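Long-range contacts in HK97 Family Phage Portal Protein (PDB 3KDR), which probably forms the ring-shaped portal of an HK97-type phage, the channel through which genomic DNA enters and leaves the capsid: residues 26-31 with 254-259; 58-63 with 91-95; 71-75 with 124-130; 77-83 with 117-122. All coordinates share one frame. Residue numbers count along the deposited sequence, not the author numbering.

Contact 1: 26-31 with 254-259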
loop_
_atom_site.group_PDB
_atom_site.type_symbol
_atom_site.label_atom_id
_atom_site.label_comp_id
_atom_site.label_asym_id
_atom_site.label_seq_id
_atom_site.Cartn_x
_atom_site.Cartn_y
_atom_site.Cartn_z
ATOM N N LEU C 26 -6.512 -29.722 -18.774
ATOM C CA LEU C 26 -7.811 -29.183 -18.414
ATOM C C LEU C 26 -8.785 -29.337 -19.550
ATOM O O LEU C 26 -9.901 -29.706 -19.327
ATOM C CB LEU C 26 -7.690 -27.709 -18.020
ATOM C CG LEU C 26 -7.019 -27.398 -16.680
ATOM C CD1 LEU C 26 -6.642 -25.955 -16.590
ATOM C CD2 LEU C 26 -7.938 -27.785 -15.526
ATOM N N LEU C 27 -8.388 -29.034 -20.768
ATOM C CA LEU C 27 -9.344 -29.097 -21.881
ATOM C C LEU C 27 -9.659 -30.516 -22.309
ATOM O O LEU C 27 -10.806 -30.932 -22.292
ATOM C CB LEU C 27 -8.804 -28.374 -23.108
ATOM C CG LEU C 27 -8.697 -26.847 -23.030
ATOM C CD1 LEU C 27 -7.883 -26.365 -24.183
ATOM C CD2 LEU C 27 -10.047 -26.114 -22.999
ATOM N N SER C 28 -8.649 -31.261 -22.715
ATOM C CA SER C 28 -8.879 -32.583 -23.255
ATOM C C SER C 28 -9.405 -33.612 -22.288
ATOM O O SER C 28 -10.084 -34.508 -22.700
ATOM C CB SER C 28 -7.601 -33.122 -23.828
ATOM O OG SER C 28 -7.224 -32.339 -24.943
ATOM N N THR C 29 -9.061 -33.541 -21.017
ATOM C CA THR C 29 -9.493 -34.569 -20.080
ATOM C C THR C 29 -10.920 -34.314 -19.673
ATOM O O THR C 29 -11.684 -35.241 -19.375
ATOM C CB THR C 29 -8.621 -34.608 -18.857
ATOM O OG1 THR C 29 -8.675 -33.328 -18.230
ATOM C CG2 THR C 29 -7.176 -34.894 -19.281
ATOM N N THR C 30 -11.307 -33.058 -19.678
ATOM C CA THR C 30 -12.684 -32.767 -19.348
ATOM C C THR C 30 -13.586 -33.314 -20.426
ATOM O O THR C 30 -14.542 -33.965 -20.144
ATOM C CB THR C 30 -12.838 -31.282 -19.200
ATOM O OG1 THR C 30 -11.880 -30.858 -18.226
ATOM C CG2 THR C 30 -14.215 -30.910 -18.745
ATOM N N VAL C 31 -13.234 -33.045 -21.673
ATOM C CA VAL C 31 -13.971 -33.568 -22.785
ATOM C C VAL C 31 -14.057 -35.041 -22.631
ATOM O O VAL C 31 -15.159 -35.575 -22.588
ATOM C CB VAL C 31 -13.314 -33.264 -24.138
ATOM C CG1 VAL C 31 -14.011 -34.009 -25.202
ATOM C CG2 VAL C 31 -13.357 -31.770 -24.410
ATOM N N LEU C 254 -14.911 -23.362 -16.766
ATOM C CA LEU C 254 -14.009 -24.017 -17.705
ATOM C C LEU C 254 -14.819 -24.581 -18.868
ATOM O O LEU C 254 -14.525 -24.390 -20.028
ATOM C CB LEU C 254 -13.259 -25.125 -17.001
ATOM C CG LEU C 254 -12.244 -25.852 -17.866
ATOM C CD1 LEU C 254 -11.219 -24.946 -18.379
ATOM C CD2 LEU C 254 -11.608 -26.918 -17.060
ATOM N N VAL C 255 -15.863 -25.296 -18.519
ATOM C CA VAL C 255 -16.772 -25.839 -19.500
ATOM C C VAL C 255 -17.388 -24.752 -20.346
ATOM O O VAL C 255 -17.399 -24.876 -21.577
ATOM C CB VAL C 255 -17.921 -26.589 -18.812
ATOM C CG1 VAL C 255 -18.941 -26.994 -19.796
ATOM C CG2 VAL C 255 -17.377 -27.820 -18.040
ATOM N N THR C 256 -17.916 -23.696 -19.716
ATOM C CA THR C 256 -18.665 -22.719 -20.497
ATOM C C THR C 256 -17.828 -22.055 -21.572
ATOM O O THR C 256 -18.228 -22.008 -22.705
ATOM C CB THR C 256 -19.263 -21.665 -19.643
ATOM O OG1 THR C 256 -20.070 -22.297 -18.661
ATOM C CG2 THR C 256 -20.093 -20.717 -20.486
ATOM N N PHE C 257 -16.667 -21.553 -21.227
ATOM C CA PHE C 257 -15.880 -20.888 -22.210
ATOM C C PHE C 257 -14.756 -21.743 -22.787
ATOM O O PHE C 257 -14.416 -21.595 -23.928
ATOM C CB PHE C 257 -15.349 -19.619 -21.632
ATOM C CG PHE C 257 -16.399 -18.769 -21.089
ATOM C CD1 PHE C 257 -17.115 -17.898 -21.908
ATOM C CD2 PHE C 257 -16.710 -18.832 -19.776
ATOM C CE1 PHE C 257 -18.106 -17.081 -21.425
ATOM C CE2 PHE C 257 -17.722 -18.021 -19.266
ATOM C CZ PHE C 257 -18.428 -17.144 -20.119
ATOM N N GLY C 258 -14.179 -22.654 -22.047
ATOM C CA GLY C 258 -13.091 -23.431 -22.611
ATOM C C GLY C 258 -13.442 -24.634 -23.449
ATOM O O GLY C 258 -12.899 -24.832 -24.517
ATOM N N VAL C 259 -14.342 -25.454 -22.962
ATOM C CA VAL C 259 -14.541 -26.789 -23.502
ATOM C C VAL C 259 -15.741 -26.876 -24.422
ATOM O O VAL C 259 -15.763 -27.698 -25.309
ATOM C CB VAL C 259 -14.733 -27.789 -22.325
ATOM C CG1 VAL C 259 -14.802 -29.172 -22.791
ATOM C CG2 VAL C 259 -13.627 -27.651 -21.386
#

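Contact 2: 58-63 with 91-95. With SO4 (sulfate ion), chain I.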
loop_
_atom_site.group_PDB
_atom_site.type_symbol
_atom_site.label_atom_id
_atom_site.label_comp_id
_atom_site.label_asym_id
_atom_site.label_seq_id
_atom_site.Cartn_x
_atom_site.Cartn_y
_atom_site.Cartn_z
ATOM N N GLN C 58 -8.169 -49.666 -27.331
ATOM C CA GLN C 58 -8.523 -48.283 -27.171
ATOM C C GLN C 58 -9.822 -48.247 -26.471
ATOM O O GLN C 58 -10.770 -48.796 -26.932
ATOM C CB GLN C 58 -8.670 -47.633 -28.529
ATOM C CG GLN C 58 -8.762 -46.167 -28.499
ATOM C CD GLN C 58 -8.913 -45.595 -29.847
ATOM O OE1 GLN C 58 -9.957 -45.150 -30.225
ATOM N NE2 GLN C 58 -7.871 -45.584 -30.571
ATOM N N THR C 59 -9.847 -47.627 -25.320
ATOM C CA THR C 59 -11.091 -47.341 -24.592
ATOM C C THR C 59 -11.807 -46.107 -25.107
ATOM O O THR C 59 -11.241 -45.242 -25.796
ATOM C CB THR C 59 -10.852 -47.030 -23.126
ATOM O OG1 THR C 59 -9.956 -45.925 -23.040
ATOM C CG2 THR C 59 -10.247 -48.239 -22.362
ATOM N N PRO C 60 -13.078 -46.006 -24.773
ATOM C CA PRO C 60 -13.829 -44.859 -25.253
ATOM C C PRO C 60 -13.323 -43.553 -24.685
ATOM O O PRO C 60 -13.498 -42.534 -25.313
ATOM C CB PRO C 60 -15.257 -45.166 -24.762
ATOM C CG PRO C 60 -15.307 -46.612 -24.728
ATOM C CD PRO C 60 -13.979 -47.022 -24.220
ATOM N N PHE C 61 -12.737 -43.611 -23.492
ATOM C CA PHE C 61 -12.122 -42.463 -22.847
ATOM C C PHE C 61 -10.903 -42.047 -23.627
ATOM O O PHE C 61 -10.741 -40.885 -23.956
ATOM C CB PHE C 61 -11.716 -42.818 -21.407
ATOM C CG PHE C 61 -10.895 -41.766 -20.704
ATOM C CD1 PHE C 61 -11.504 -40.707 -20.058
ATOM C CD2 PHE C 61 -9.499 -41.837 -20.682
ATOM C CE1 PHE C 61 -10.756 -39.761 -19.403
ATOM C CE2 PHE C 61 -8.746 -40.861 -20.029
ATOM C CZ PHE C 61 -9.384 -39.840 -19.393
ATOM N N HIS C 62 -10.028 -42.973 -23.942
ATOM C CA HIS C 62 -8.845 -42.567 -24.686
ATOM C C HIS C 62 -9.215 -42.142 -26.106
ATOM O O HIS C 62 -8.569 -41.295 -26.707
ATOM C CB HIS C 62 -7.739 -43.637 -24.608
ATOM C CG HIS C 62 -7.346 -44.005 -23.174
ATOM N ND1 HIS C 62 -6.392 -43.304 -22.442
ATOM C CD2 HIS C 62 -7.798 -44.992 -22.341
ATOM C CE1 HIS C 62 -6.268 -43.856 -21.246
ATOM N NE2 HIS C 62 -7.113 -44.875 -21.154
ATOM N N ARG C 63 -10.320 -42.644 -26.625
ATOM C CA ARG C 63 -10.703 -42.264 -27.963
ATOM C C ARG C 63 -11.065 -40.810 -27.954
ATOM O O ARG C 63 -10.704 -40.083 -28.836
ATOM C CB ARG C 63 -11.861 -43.139 -28.435
ATOM C CG ARG C 63 -12.498 -42.636 -29.716
ATOM C CD ARG C 63 -13.794 -43.343 -30.101
ATOM N NE ARG C 63 -14.825 -43.221 -29.092
ATOM C CZ ARG C 63 -15.893 -44.021 -29.013
ATOM N NH1 ARG C 63 -16.084 -44.990 -29.894
ATOM N NH2 ARG C 63 -16.783 -43.862 -28.051
ATOM N N GLY C 91 -18.812 -49.819 -33.589
ATOM C CA GLY C 91 -17.708 -49.336 -32.767
ATOM C C GLY C 91 -16.826 -48.414 -33.586
ATOM O O GLY C 91 -16.905 -48.431 -34.818
ATOM N N ALA C 92 -16.014 -47.603 -32.931
ATOM C CA ALA C 92 -15.201 -46.664 -33.653
ATOM C C ALA C 92 -13.925 -46.427 -32.869
ATOM O O ALA C 92 -13.957 -46.288 -31.642
ATOM C CB ALA C 92 -15.974 -45.343 -33.858
ATOM N N ILE C 93 -12.801 -46.364 -33.561
ATOM C CA ILE C 93 -11.582 -46.030 -32.895
ATOM C C ILE C 93 -10.920 -44.832 -33.507
ATOM O O ILE C 93 -10.922 -44.659 -34.702
ATOM C CB ILE C 93 -10.537 -47.200 -32.902
ATOM C CG1 ILE C 93 -10.140 -47.589 -34.319
ATOM C CG2 ILE C 93 -11.039 -48.382 -32.146
ATOM C CD1 ILE C 93 -8.775 -48.277 -34.377
ATOM N N HIS C 94 -10.305 -44.036 -32.665
ATOM C CA HIS C 94 -9.476 -42.963 -33.109
ATOM C C HIS C 94 -8.218 -43.488 -33.670
ATOM O O HIS C 94 -7.616 -44.362 -33.094
ATOM C CB HIS C 94 -9.095 -42.113 -31.928
ATOM C CG HIS C 94 -8.000 -41.148 -32.219
ATOM N ND1 HIS C 94 -6.682 -41.461 -32.021
ATOM C CD2 HIS C 94 -8.026 -39.878 -32.686
ATOM C CE1 HIS C 94 -5.938 -40.432 -32.375
ATOM N NE2 HIS C 94 -6.729 -39.459 -32.784
ATOM N N ILE C 95 -7.790 -42.912 -34.776
ATOM C CA ILE C 95 -6.538 -43.309 -35.418
ATOM C C ILE C 95 -5.657 -42.087 -35.589
ATOM O O ILE C 95 -6.147 -40.972 -35.768
ATOM C CB ILE C 95 -6.809 -43.890 -36.796
ATOM C CG1 ILE C 95 -7.583 -42.885 -37.669
ATOM C CG2 ILE C 95 -7.619 -45.092 -36.666
ATOM C CD1 ILE C 95 -7.616 -43.213 -39.105
HETATM S S SO4 I . -4.246 -43.164 -30.367
HETATM O O1 SO4 I . -5.686 -43.062 -30.629
HETATM O O2 SO4 I . -4.049 -43.029 -28.916
HETATM O O3 SO4 I . -3.818 -44.502 -30.831
HETATM O O4 SO4 I . -3.536 -42.038 -31.027
#

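Contact 3: 71-75 with 124-130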
loop_
_atom_site.group_PDB
_atom_site.type_symbol
_atom_site.label_atom_id
_atom_site.label_comp_id
_atom_site.label_asym_id
_atom_site.label_seq_id
_atom_site.Cartn_x
_atom_site.Cartn_y
_atom_site.Cartn_z
ATOM N N LEU C 71 -7.876 -32.313 -32.334
ATOM C CA LEU C 71 -8.602 -31.142 -32.756
ATOM C C LEU C 71 -7.894 -29.907 -32.316
ATOM O O LEU C 71 -7.780 -28.971 -33.046
ATOM C CB LEU C 71 -9.992 -31.161 -32.138
ATOM C CG LEU C 71 -11.154 -31.569 -33.026
ATOM C CD1 LEU C 71 -10.751 -32.208 -34.339
ATOM C CD2 LEU C 71 -12.008 -32.475 -32.218
ATOM N N LEU C 72 -7.449 -29.909 -31.085
ATOM C CA LEU C 72 -6.820 -28.756 -30.484
ATOM C C LEU C 72 -5.543 -28.318 -31.166
ATOM O O LEU C 72 -5.373 -27.157 -31.458
ATOM C CB LEU C 72 -6.467 -29.192 -29.106
ATOM C CG LEU C 72 -6.097 -28.227 -28.019
ATOM C CD1 LEU C 72 -7.158 -27.190 -27.812
ATOM C CD2 LEU C 72 -5.992 -29.091 -26.792
ATOM N N PHE C 73 -4.636 -29.276 -31.362
ATOM C CA PHE C 73 -3.356 -29.052 -32.004
ATOM C C PHE C 73 -3.351 -29.040 -33.494
ATOM O O PHE C 73 -2.632 -28.242 -34.081
ATOM C CB PHE C 73 -2.384 -30.116 -31.567
ATOM C CG PHE C 73 -1.946 -29.946 -30.180
ATOM C CD1 PHE C 73 -0.975 -29.025 -29.876
ATOM C CD2 PHE C 73 -2.532 -30.647 -29.164
ATOM C CE1 PHE C 73 -0.576 -28.826 -28.606
ATOM C CE2 PHE C 73 -2.114 -30.445 -27.869
ATOM C CZ PHE C 73 -1.123 -29.535 -27.601
ATOM N N ASN C 74 -4.100 -29.943 -34.124
ATOM C CA ASN C 74 -4.043 -30.073 -35.575
ATOM C C ASN C 74 -5.280 -29.628 -36.310
ATOM O O ASN C 74 -5.268 -29.492 -37.496
ATOM C CB ASN C 74 -3.717 -31.491 -35.899
ATOM C CG ASN C 74 -2.287 -31.749 -35.762
ATOM O OD1 ASN C 74 -1.532 -31.445 -36.664
ATOM N ND2 ASN C 74 -1.871 -32.278 -34.610
ATOM N N GLY C 75 -6.369 -29.388 -35.619
ATOM C CA GLY C 75 -7.547 -28.839 -36.306
ATOM C C GLY C 75 -8.503 -29.865 -36.894
ATOM O O GLY C 75 -9.580 -29.491 -37.376
ATOM N N GLY C 124 -12.255 -29.032 -36.315
ATOM C CA GLY C 124 -12.200 -28.397 -35.016
ATOM C C GLY C 124 -12.817 -27.039 -35.005
ATOM O O GLY C 124 -13.720 -26.798 -35.742
ATOM N N ILE C 125 -12.281 -26.157 -34.170
ATOM C CA ILE C 125 -12.736 -24.778 -34.074
ATOM C C ILE C 125 -11.797 -23.789 -34.763
ATOM O O ILE C 125 -12.153 -22.618 -34.953
ATOM C CB ILE C 125 -12.948 -24.401 -32.638
ATOM C CG1 ILE C 125 -11.638 -24.467 -31.861
ATOM C CG2 ILE C 125 -13.917 -25.358 -32.023
ATOM C CD1 ILE C 125 -11.805 -24.250 -30.375
ATOM N N HIS C 126 -10.626 -24.271 -35.166
ATOM C CA HIS C 126 -9.670 -23.479 -35.943
ATOM C C HIS C 126 -8.711 -24.443 -36.594
ATOM O O HIS C 126 -9.016 -25.597 -36.713
ATOM C CB HIS C 126 -8.942 -22.444 -35.065
ATOM C CG HIS C 126 -8.451 -22.968 -33.749
ATOM N ND1 HIS C 126 -7.654 -24.091 -33.621
ATOM C CD2 HIS C 126 -8.634 -22.499 -32.501
ATOM C CE1 HIS C 126 -7.383 -24.296 -32.347
ATOM N NE2 HIS C 126 -7.955 -23.337 -31.646
ATOM N N GLY C 127 -7.532 -24.011 -36.972
ATOM C CA GLY C 127 -6.672 -24.863 -37.753
ATOM C C GLY C 127 -5.663 -25.584 -36.922
ATOM O O GLY C 127 -4.740 -26.196 -37.447
ATOM N N GLY C 128 -5.784 -25.462 -35.616
ATOM C CA GLY C 128 -4.847 -26.126 -34.730
ATOM C C GLY C 128 -3.782 -25.195 -34.213
ATOM O O GLY C 128 -3.228 -24.361 -34.951
ATOM N N LEU C 129 -3.490 -25.352 -32.938
ATOM C CA LEU C 129 -2.476 -24.562 -32.294
ATOM C C LEU C 129 -1.094 -24.743 -32.914
ATOM O O LEU C 129 -0.251 -23.860 -32.838
ATOM C CB LEU C 129 -2.378 -24.964 -30.834
ATOM C CG LEU C 129 -3.633 -24.648 -30.053
ATOM C CD1 LEU C 129 -3.436 -25.239 -28.711
ATOM C CD2 LEU C 129 -3.883 -23.133 -29.990
ATOM N N LEU C 130 -0.845 -25.904 -33.484
ATOM C CA LEU C 130 0.393 -26.093 -34.189
ATOM C C LEU C 130 0.474 -25.212 -35.383
ATOM O O LEU C 130 1.536 -24.890 -35.801
ATOM C CB LEU C 130 0.589 -27.523 -34.632
ATOM C CG LEU C 130 0.903 -28.472 -33.486
ATOM C CD1 LEU C 130 1.049 -29.834 -34.046
ATOM C CD2 LEU C 130 2.143 -28.060 -32.685
#

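Contact 4: 77-83 with 117-122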
loop_
_atom_site.group_PDB
_atom_site.type_symbol
_atom_site.label_atom_id
_atom_site.label_comp_id
_atom_site.label_asym_id
_atom_site.label_seq_id
_atom_site.Cartn_x
_atom_site.Cartn_y
_atom_site.Cartn_z
ATOM N N ALA C 77 -9.574 -34.431 -36.784
ATOM C CA ALA C 77 -9.371 -35.760 -36.173
ATOM C C ALA C 77 -10.087 -36.751 -37.010
ATOM O O ALA C 77 -11.013 -36.375 -37.689
ATOM C CB ALA C 77 -9.896 -35.809 -34.774
ATOM N N CYS C 78 -9.654 -38.013 -36.968
ATOM C CA CYS C 78 -10.390 -39.133 -37.606
ATOM C C CYS C 78 -10.674 -40.285 -36.685
ATOM O O CYS C 78 -9.811 -40.707 -35.899
ATOM C CB CYS C 78 -9.574 -39.709 -38.728
ATOM S SG CYS C 78 -10.492 -40.463 -40.024
ATOM N N TRP C 79 -11.880 -40.811 -36.805
ATOM C CA TRP C 79 -12.227 -42.112 -36.223
ATOM C C TRP C 79 -12.341 -43.049 -37.385
ATOM O O TRP C 79 -12.871 -42.662 -38.422
ATOM C CB TRP C 79 -13.590 -42.049 -35.521
ATOM C CG TRP C 79 -13.588 -41.334 -34.258
ATOM C CD1 TRP C 79 -12.555 -40.662 -33.693
ATOM C CD2 TRP C 79 -14.669 -41.212 -33.376
ATOM N NE1 TRP C 79 -12.921 -40.144 -32.497
ATOM C CE2 TRP C 79 -14.228 -40.453 -32.279
ATOM C CE3 TRP C 79 -15.967 -41.702 -33.379
ATOM C CZ2 TRP C 79 -15.038 -40.140 -31.226
ATOM C CZ3 TRP C 79 -16.781 -41.374 -32.316
ATOM C CH2 TRP C 79 -16.309 -40.609 -31.255
ATOM N N ALA C 80 -11.852 -44.269 -37.229
ATOM C CA ALA C 80 -12.068 -45.311 -38.240
ATOM C C ALA C 80 -13.209 -46.163 -37.770
ATOM O O ALA C 80 -13.100 -46.807 -36.747
ATOM C CB ALA C 80 -10.856 -46.137 -38.423
ATOM N N LEU C 81 -14.296 -46.169 -38.512
ATOM C CA LEU C 81 -15.486 -46.818 -38.051
ATOM C C LEU C 81 -15.485 -48.292 -38.404
ATOM O O LEU C 81 -15.045 -48.661 -39.507
ATOM C CB LEU C 81 -16.707 -46.194 -38.680
ATOM C CG LEU C 81 -16.757 -44.682 -38.689
ATOM C CD1 LEU C 81 -18.014 -44.341 -39.380
ATOM C CD2 LEU C 81 -16.751 -44.087 -37.295
ATOM N N ASP C 82 -16.001 -49.107 -37.471
ATOM C CA ASP C 82 -16.339 -50.494 -37.702
ATOM C C ASP C 82 -17.789 -50.600 -38.108
ATOM O O ASP C 82 -18.679 -50.641 -37.254
ATOM C CB ASP C 82 -16.172 -51.273 -36.415
ATOM C CG ASP C 82 -16.521 -52.766 -36.554
ATOM O OD1 ASP C 82 -16.902 -53.280 -37.652
ATOM O OD2 ASP C 82 -16.386 -53.458 -35.525
ATOM N N ARG C 83 -18.049 -50.664 -39.405
ATOM C CA ARG C 83 -19.423 -50.886 -39.877
ATOM C C ARG C 83 -19.621 -52.335 -40.231
ATOM O O ARG C 83 -18.799 -52.927 -40.940
ATOM C CB ARG C 83 -19.708 -50.044 -41.108
ATOM C CG ARG C 83 -19.846 -48.597 -40.785
ATOM C CD ARG C 83 -20.462 -47.850 -41.922
ATOM N NE ARG C 83 -21.479 -46.907 -41.429
ATOM C CZ ARG C 83 -21.260 -45.618 -41.272
ATOM N NH1 ARG C 83 -20.094 -45.087 -41.555
ATOM N NH2 ARG C 83 -22.190 -44.839 -40.848
HETATM N N MSE C 117 -17.315 -44.073 -45.981
HETATM C CA MSE C 117 -18.198 -44.460 -44.956
HETATM C C MSE C 117 -17.491 -45.245 -43.890
HETATM O O MSE C 117 -18.096 -45.616 -42.910
HETATM C CB MSE C 117 -19.232 -45.323 -45.592
HETATM C CG MSE C 117 -20.453 -45.405 -44.772
HETATM SE SE MSE C 117 -21.758 -44.221 -45.475
HETATM C CE MSE C 117 -22.550 -45.556 -46.798
ATOM N N GLU C 118 -16.218 -45.549 -44.095
ATOM C CA GLU C 118 -15.537 -46.416 -43.180
ATOM C C GLU C 118 -14.854 -45.505 -42.203
ATOM O O GLU C 118 -14.058 -45.957 -41.372
ATOM C CB GLU C 118 -14.486 -47.278 -43.893
ATOM C CG GLU C 118 -14.880 -48.711 -44.411
ATOM C CD GLU C 118 -16.053 -49.430 -43.625
ATOM O OE1 GLU C 118 -15.828 -50.054 -42.536
ATOM O OE2 GLU C 118 -17.212 -49.413 -44.139
ATOM N N VAL C 119 -15.170 -44.219 -42.268
ATOM C CA VAL C 119 -14.383 -43.229 -41.568
ATOM C C VAL C 119 -15.261 -42.104 -41.089
ATOM O O VAL C 119 -16.251 -41.811 -41.721
ATOM C CB VAL C 119 -13.305 -42.703 -42.564
ATOM C CG1 VAL C 119 -13.678 -41.365 -43.125
ATOM C CG2 VAL C 119 -11.965 -42.678 -41.928
ATOM N N CYS C 120 -14.901 -41.462 -39.985
ATOM C CA CYS C 120 -15.591 -40.217 -39.568
ATOM C C CYS C 120 -14.647 -39.141 -39.161
ATOM O O CYS C 120 -13.890 -39.324 -38.236
ATOM C CB CYS C 120 -16.481 -40.470 -38.390
ATOM S SG CYS C 120 -17.267 -39.019 -37.647
ATOM N N ILE C 121 -14.698 -38.015 -39.852
ATOM C CA ILE C 121 -13.684 -37.006 -39.694
ATOM C C ILE C 121 -14.276 -35.800 -39.063
ATOM O O ILE C 121 -15.284 -35.339 -39.544
ATOM C CB ILE C 121 -13.111 -36.598 -41.023
ATOM C CG1 ILE C 121 -12.162 -37.689 -41.478
ATOM C CG2 ILE C 121 -12.379 -35.227 -40.914
ATOM C CD1 ILE C 121 -11.806 -37.586 -42.926
ATOM N N PHE C 122 -13.611 -35.268 -38.041
ATOM C CA PHE C 122 -14.080 -34.156 -37.258
ATOM C C PHE C 122 -13.283 -32.910 -37.577
ATOM O O PHE C 122 -12.085 -32.960 -37.635
ATOM C CB PHE C 122 -13.817 -34.440 -35.818
ATOM C CG PHE C 122 -14.559 -35.591 -35.274
ATOM C CD1 PHE C 122 -15.770 -35.387 -34.666
ATOM C CD2 PHE C 122 -14.034 -36.861 -35.283
ATOM C CE1 PHE C 122 -16.480 -36.412 -34.102
ATOM C CE2 PHE C 122 -14.745 -37.903 -34.714
ATOM C CZ PHE C 122 -15.965 -37.667 -34.129
#

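Contact 1: 26-31 with 254-259
The two helical segments, 26-31 of helix 18-33 and 254-259 of helix 247-270, cross steeply: their axes run at 114° to each other with a closest approach of 10.4 Å. The nearest CA atoms, those of Leu27 and Val259, lie 5.9 Å apart. Both segments contain a wider pi-type turn; in the second, Val259 N bonds to Leu254 O at 3.1 Å. The interface is largely aliphatic, with no polar bond between the two helices. Val259 fits against three residues of the first helix, with its CG1 3.4 Å from Val31 CG2 and its CG2 4.2 Å from both Leu27 CD2 and Thr30 CG2. Leu27 CD2 also reaches Gly258 O at 3.5 Å; a CB at Gly258 would point toward helix 18-33, tight against that same CD2, and would clash with Leu254 O. Leu254 CD2 packs 4.1 Å from Leu26 CD2. Thr30 can face this apolar surface because its OG1 donates to Leu26 O at 2.5 Å; OG1 itself lies 4.1 Å from Leu254 CD2, while CG2 faces Val255 and Val259. Leu26 and Leu254 also pack on Phe257 of a neighbouring subunit. The arrangement is a buried crossing of sequence-distant helices beside a subunit interface of the twelve-chain assembly.

Contact 2: 58-63 with 91-95
Strand 91-95 meets the N-terminal end of helix 60-74 through its backbone carbonyls and one amide. Ala92 O accepts from Arg63 NH1 at 3.0 Å, near the guanidinium plane; this NH1 also bonds to Phe45 O and lies 4.0 Å from Ala92 CB. At Ile93 the Gln58 amide arrives, with OE1 3.2 Å from Ile93 CA. Both backbone polar atoms of His94 are taken by one side chain: His94 N donates to Gln58 OE1 at 2.7 Å and Gln58 NE2 to His94 O at 2.8 Å, so Gln58 imitates the edge of a neighbouring strand. His94 CB lies 4.1 Å from Arg63 CG, and His94 ND1 makes a very short 2.3 Å bond to O1 of a sulfate, probably from the crystallisation liquor, while NE2 bonds to Asp70. Thr59 N-caps the helix, its OG1 accepting from His62 N. Arg63 makes a cation-pi contact with Trp79, and strand 91-95 pairs with strand 76-83, so the helix start is fastened to a strand that is outermost within this chain.

Contact 3: 71-75 with 124-130
Leu72, Phe73, Leu129 and Leu130 form the apolar centre of this contact: Leu72 CG lies 4.1 Å from Leu129 CD1, while Phe73 CD1 is 4.1 Å from Leu130 CG, which sits at the ring edge. Leu27 of helix 18-33 and Met226 extend this cluster. Leu71 CG packs 3.9 Å from Gly124 CA. Around this centre the C-terminal carbonyls of helix 60-74 receive the first amides of helix 129-132: Leu129 N bonds to Leu72 O and Leu130 N to Phe73 O, both at 3.0 Å. An N-terminal helix end, with Gly128 at the N-cap, thus docks on a C-terminal one, beyond which Gly75 is the first residue to leave helical angles. These glycines have positive phi, and a CB on either would clash with the opposing backbone; the CA atoms of Asn74 and Gly128 are only 4.1 Å apart. Farther out, Gly124 N donates to Gly75 O at 2.9 Å. His126 ND1 accepts from Gly128 N at 3.1 Å, bracing the turn, and Ile125 O bonds to Arg24 of a neighbouring subunit.

Contact 4: 77-83 with 117-122
Strands 77-83 and 119-122 form an antiparallel pair in a three-stranded sheet of order 89-95, 76-83, 119-123, their axes 4.7 Å apart and 163° from N-to-C alignment. The backbone bonds come in couples. Ala77 and Phe122 exchange two, Ala77 N to Phe122 O at 3.0 Å and Phe122 N to Ala77 O at 2.8 Å, and Trp79 and Cys120 do the same, at 2.9 Å (Trp79 N to Cys120 O) and 2.8 Å (Cys120 N to Trp79 O). Leu81 N continues the series to Glu118 O at 2.9 Å. Apolar contacts divide between the faces: Cys78 SG meets Val119 CG2 at 3.3 Å and Ile121 CG1 at 3.5 Å, while Leu81 CD2 lies 3.8 Å from Cys120 CB on the face of Trp79 and Phe122. That face turns to helices 60-74 and 247-270. There the aromatics stack T-shaped, the Phe122 edge toward the Trp79 face; Trp79 NE1 bonds to Thr67. At the far end Arg83 NH1 makes a very short 2.5 Å bond to Met117 O, a selenomethionine, whose CG lies over the guanidinium.

How the contacts relate
From the N terminus, helix 18-33 supplies the first half of contact 1, whose partner comes only 223 residues later, in helix 247-270; the other three contacts all fall within that long loop. Helix 60-74 begins in contact 2 and ends in contact 3. Strand 76-83 follows it and opens contact 4, which strand 119-123 closes; segment 124-130, a loop and helix start, then closes contact 3 around it. Contact 2, closed by strand 89-95, crosses both. Contacts 2 and 4 share the sheet, Ile93 O lying 2.7 Å from Ala80 N. Leu71 CD1 of contact 3 touches Ala77 N of contact 4 at 3.5 Å, and Leu72 CD1 reaches Leu27 CD1 of contact 1 at 3.8 Å. Helix 60-74 thus links helix 18-33 with the sheet.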